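Local coordinates for vacuolar protein sorting-associated protein 29 (Entamoeba histolytica, PDB 5XCJ) that probably serves in retromer-mediated protein transport as a VPS29 family member, and binds zinc through a metallophosphatase fold, at residues S149-E154 with L160-Y165. The protein carries 1 engineered substitution. Numbering follows the deposited sequence.
Sequences SFMLLE and LTIYEY
Phe150 and Tyr165 face each other across two antiparallel strands, joined by paired backbone hydrogen bonds, as are Leu152 with Tyr163 and Glu154 with Thr161. The rings of Phe150 and Tyr165 lie nearly parallel, planes 16° apart, but are displaced until little ring area is shared; what sits over the phenylalanine face is Tyr165 CB, 3.7 Å from the ring centroid, a CH-pi contact. Phe150 reaches this place with CG between its backbone N and carbonyl carbon (chi1 75°), and Phe22 meets its ring edge-to-face. Further along, Leu152 CD1 touches Tyr165 CE2 at 3.7 Å.

This aromatic cluster is tight, with Phe150 CE1 3.4 Å from Tyr165 CD2, and so is the other face, where Leu153 and Ile162 extend alongside one another in the same direction, Leu153 CD2 3.5 Å from Ile162 CG1. Leu130 of strand 127-131 lies against both, so branched aliphatic residues suit this layer between sheets. The looser, more polar end belongs to Glu154, whose extended chain carries its carboxylate to the edge of the Tyr163 ring. There Tyr163 OH donates to Glu154 OE1 at 3.0 Å; a carboxylate and a phenol hydroxyl suit this more solvent-accessible end, where both stay polar while bonding to each other.

Consecutive strands 149-156 and 159-168 form a beta hairpin, set between strands 2-6 and 171-179 in one of the two mixed sheets that pack together in the metallophosphatase fold.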
loop_
_atom_site.group_PDB
_atom_site.type_symbol
_atom_site.label_atom_id
_atom_site.label_comp_id
_atom_site.label_asym_id
_atom_site.label_seq_id
_atom_site.Cartn_x
_atom_site.Cartn_y
_atom_site.Cartn_z
ATOM N N SER A 149 0.437 7.643 5.961
ATOM C CA SER A 149 -0.704 7.365 5.117
ATOM C C SER A 149 -0.965 5.887 4.899
ATOM O O SER A 149 -0.073 5.063 5.017
ATOM C CB SER A 149 -0.488 8.021 3.757
ATOM O OG SER A 149 -0.630 9.420 3.862
ATOM N N PHE A 150 -2.219 5.577 4.590
ATOM C CA PHE A 150 -2.660 4.230 4.250
ATOM C C PHE A 150 -3.987 4.281 3.490
ATOM O O PHE A 150 -4.635 5.319 3.431
ATOM C CB PHE A 150 -2.700 3.279 5.446
ATOM C CG PHE A 150 -3.856 3.505 6.367
ATOM C CD1 PHE A 150 -5.080 2.927 6.107
ATOM C CD2 PHE A 150 -3.712 4.286 7.494
ATOM C CE1 PHE A 150 -6.143 3.129 6.955
ATOM C CE2 PHE A 150 -4.773 4.495 8.343
ATOM C CZ PHE A 150 -5.989 3.915 8.072
ATOM N N MET A 151 -4.368 3.158 2.905
ATOM C CA MET A 151 -5.604 3.074 2.144
ATOM C C MET A 151 -6.458 1.898 2.576
ATOM O O MET A 151 -5.948 0.868 2.993
ATOM C CB MET A 151 -5.302 2.871 0.664
ATOM C CG MET A 151 -4.829 4.078 -0.112
ATOM S SD MET A 151 -4.567 3.582 -1.829
ATOM C CE MET A 151 -4.131 5.147 -2.576
ATOM N N LEU A 152 -7.769 2.073 2.474
ATOM C CA LEU A 152 -8.709 1.009 2.753
ATOM C C LEU A 152 -9.567 0.891 1.507
ATOM O O LEU A 152 -10.098 1.886 1.031
ATOM C CB LEU A 152 -9.576 1.320 3.962
ATOM C CG LEU A 152 -8.917 1.074 5.311
ATOM C CD1 LEU A 152 -9.880 1.408 6.433
ATOM C CD2 LEU A 152 -8.447 -0.366 5.403
ATOM N N LEU A 153 -9.681 -0.314 0.971
ATOM C CA LEU A 153 -10.474 -0.521 -0.227
ATOM C C LEU A 153 -11.726 -1.312 0.070
ATOM O O LEU A 153 -11.683 -2.319 0.760
ATOM C CB LEU A 153 -9.682 -1.263 -1.307
ATOM C CG LEU A 153 -8.249 -0.860 -1.644
ATOM C CD1 LEU A 153 -7.735 -1.763 -2.754
ATOM C CD2 LEU A 153 -8.158 0.603 -2.036
ATOM N N GLU A 154 -12.845 -0.833 -0.452
ATOM C CA GLU A 154 -14.097 -1.543 -0.302
ATOM C C GLU A 154 -14.401 -2.023 -1.710
ATOM O O GLU A 154 -14.623 -1.218 -2.606
ATOM C CB GLU A 154 -15.186 -0.610 0.214
ATOM C CG GLU A 154 -16.581 -1.207 0.228
ATOM C CD GLU A 154 -17.574 -0.362 1.005
ATOM O OE1 GLU A 154 -17.262 0.804 1.316
ATOM O OE2 GLU A 154 -18.668 -0.870 1.307
ATOM N N LEU A 160 -15.351 -0.364 -6.940
ATOM C CA LEU A 160 -14.160 -0.105 -6.150
ATOM C C LEU A 160 -14.227 1.231 -5.430
ATOM O O LEU A 160 -14.456 2.262 -6.045
ATOM C CB LEU A 160 -12.922 -0.153 -7.047
ATOM C CG LEU A 160 -11.603 0.399 -6.507
ATOM C CD1 LEU A 160 -11.156 -0.396 -5.294
ATOM C CD2 LEU A 160 -10.538 0.362 -7.587
ATOM N N THR A 161 -14.033 1.206 -4.119
ATOM C CA THR A 161 -14.025 2.430 -3.328
ATOM C C THR A 161 -12.713 2.544 -2.557
ATOM O O THR A 161 -12.302 1.595 -1.914
ATOM C CB THR A 161 -15.208 2.506 -2.349
ATOM O OG1 THR A 161 -16.440 2.418 -3.070
ATOM C CG2 THR A 161 -15.168 3.814 -1.589
ATOM N N ILE A 162 -12.088 3.705 -2.631
ATOM C CA ILE A 162 -10.823 3.933 -1.962
ATOM C C ILE A 162 -10.937 4.971 -0.860
ATOM O O ILE A 162 -11.381 6.084 -1.095
ATOM C CB ILE A 162 -9.748 4.431 -2.952
ATOM C CG1 ILE A 162 -9.337 3.318 -3.911
ATOM C CG2 ILE A 162 -8.550 4.989 -2.209
ATOM C CD1 ILE A 162 -9.336 3.740 -5.362
ATOM N N TYR A 163 -10.534 4.588 0.343
ATOM C CA TYR A 163 -10.541 5.491 1.481
ATOM C C TYR A 163 -9.091 5.865 1.757
ATOM O O TYR A 163 -8.338 5.061 2.301
ATOM C CB TYR A 163 -11.126 4.819 2.723
ATOM C CG TYR A 163 -12.585 4.454 2.628
ATOM C CD1 TYR A 163 -13.563 5.356 3.006
ATOM C CD2 TYR A 163 -12.981 3.205 2.190
ATOM C CE1 TYR A 163 -14.899 5.033 2.932
ATOM C CE2 TYR A 163 -14.319 2.868 2.110
ATOM C CZ TYR A 163 -15.272 3.788 2.486
ATOM O OH TYR A 163 -16.604 3.472 2.414
ATOM N N GLU A 164 -8.700 7.070 1.378
ATOM C CA GLU A 164 -7.336 7.543 1.579
ATOM C C GLU A 164 -7.147 8.181 2.953
ATOM O O GLU A 164 -7.656 9.264 3.205
ATOM C CB GLU A 164 -6.959 8.569 0.510
ATOM C CG GLU A 164 -7.294 8.196 -0.921
ATOM C CD GLU A 164 -6.918 9.304 -1.893
ATOM O OE1 GLU A 164 -6.626 10.416 -1.431
ATOM O OE2 GLU A 164 -6.912 9.060 -3.111
ATOM N N TYR A 165 -6.403 7.514 3.829
ATOM C CA TYR A 165 -6.159 8.046 5.164
ATOM C C TYR A 165 -4.765 8.643 5.290
ATOM O O TYR A 165 -3.786 8.005 4.928
ATOM C CB TYR A 165 -6.339 6.964 6.238
ATOM C CG TYR A 165 -7.769 6.525 6.442
ATOM C CD1 TYR A 165 -8.606 7.188 7.327
ATOM C CD2 TYR A 165 -8.290 5.454 5.738
ATOM C CE1 TYR A 165 -9.914 6.794 7.506
ATOM C CE2 TYR A 165 -9.592 5.049 5.912
ATOM C CZ TYR A 165 -10.404 5.725 6.793
ATOM O OH TYR A 165 -11.704 5.322 6.965
#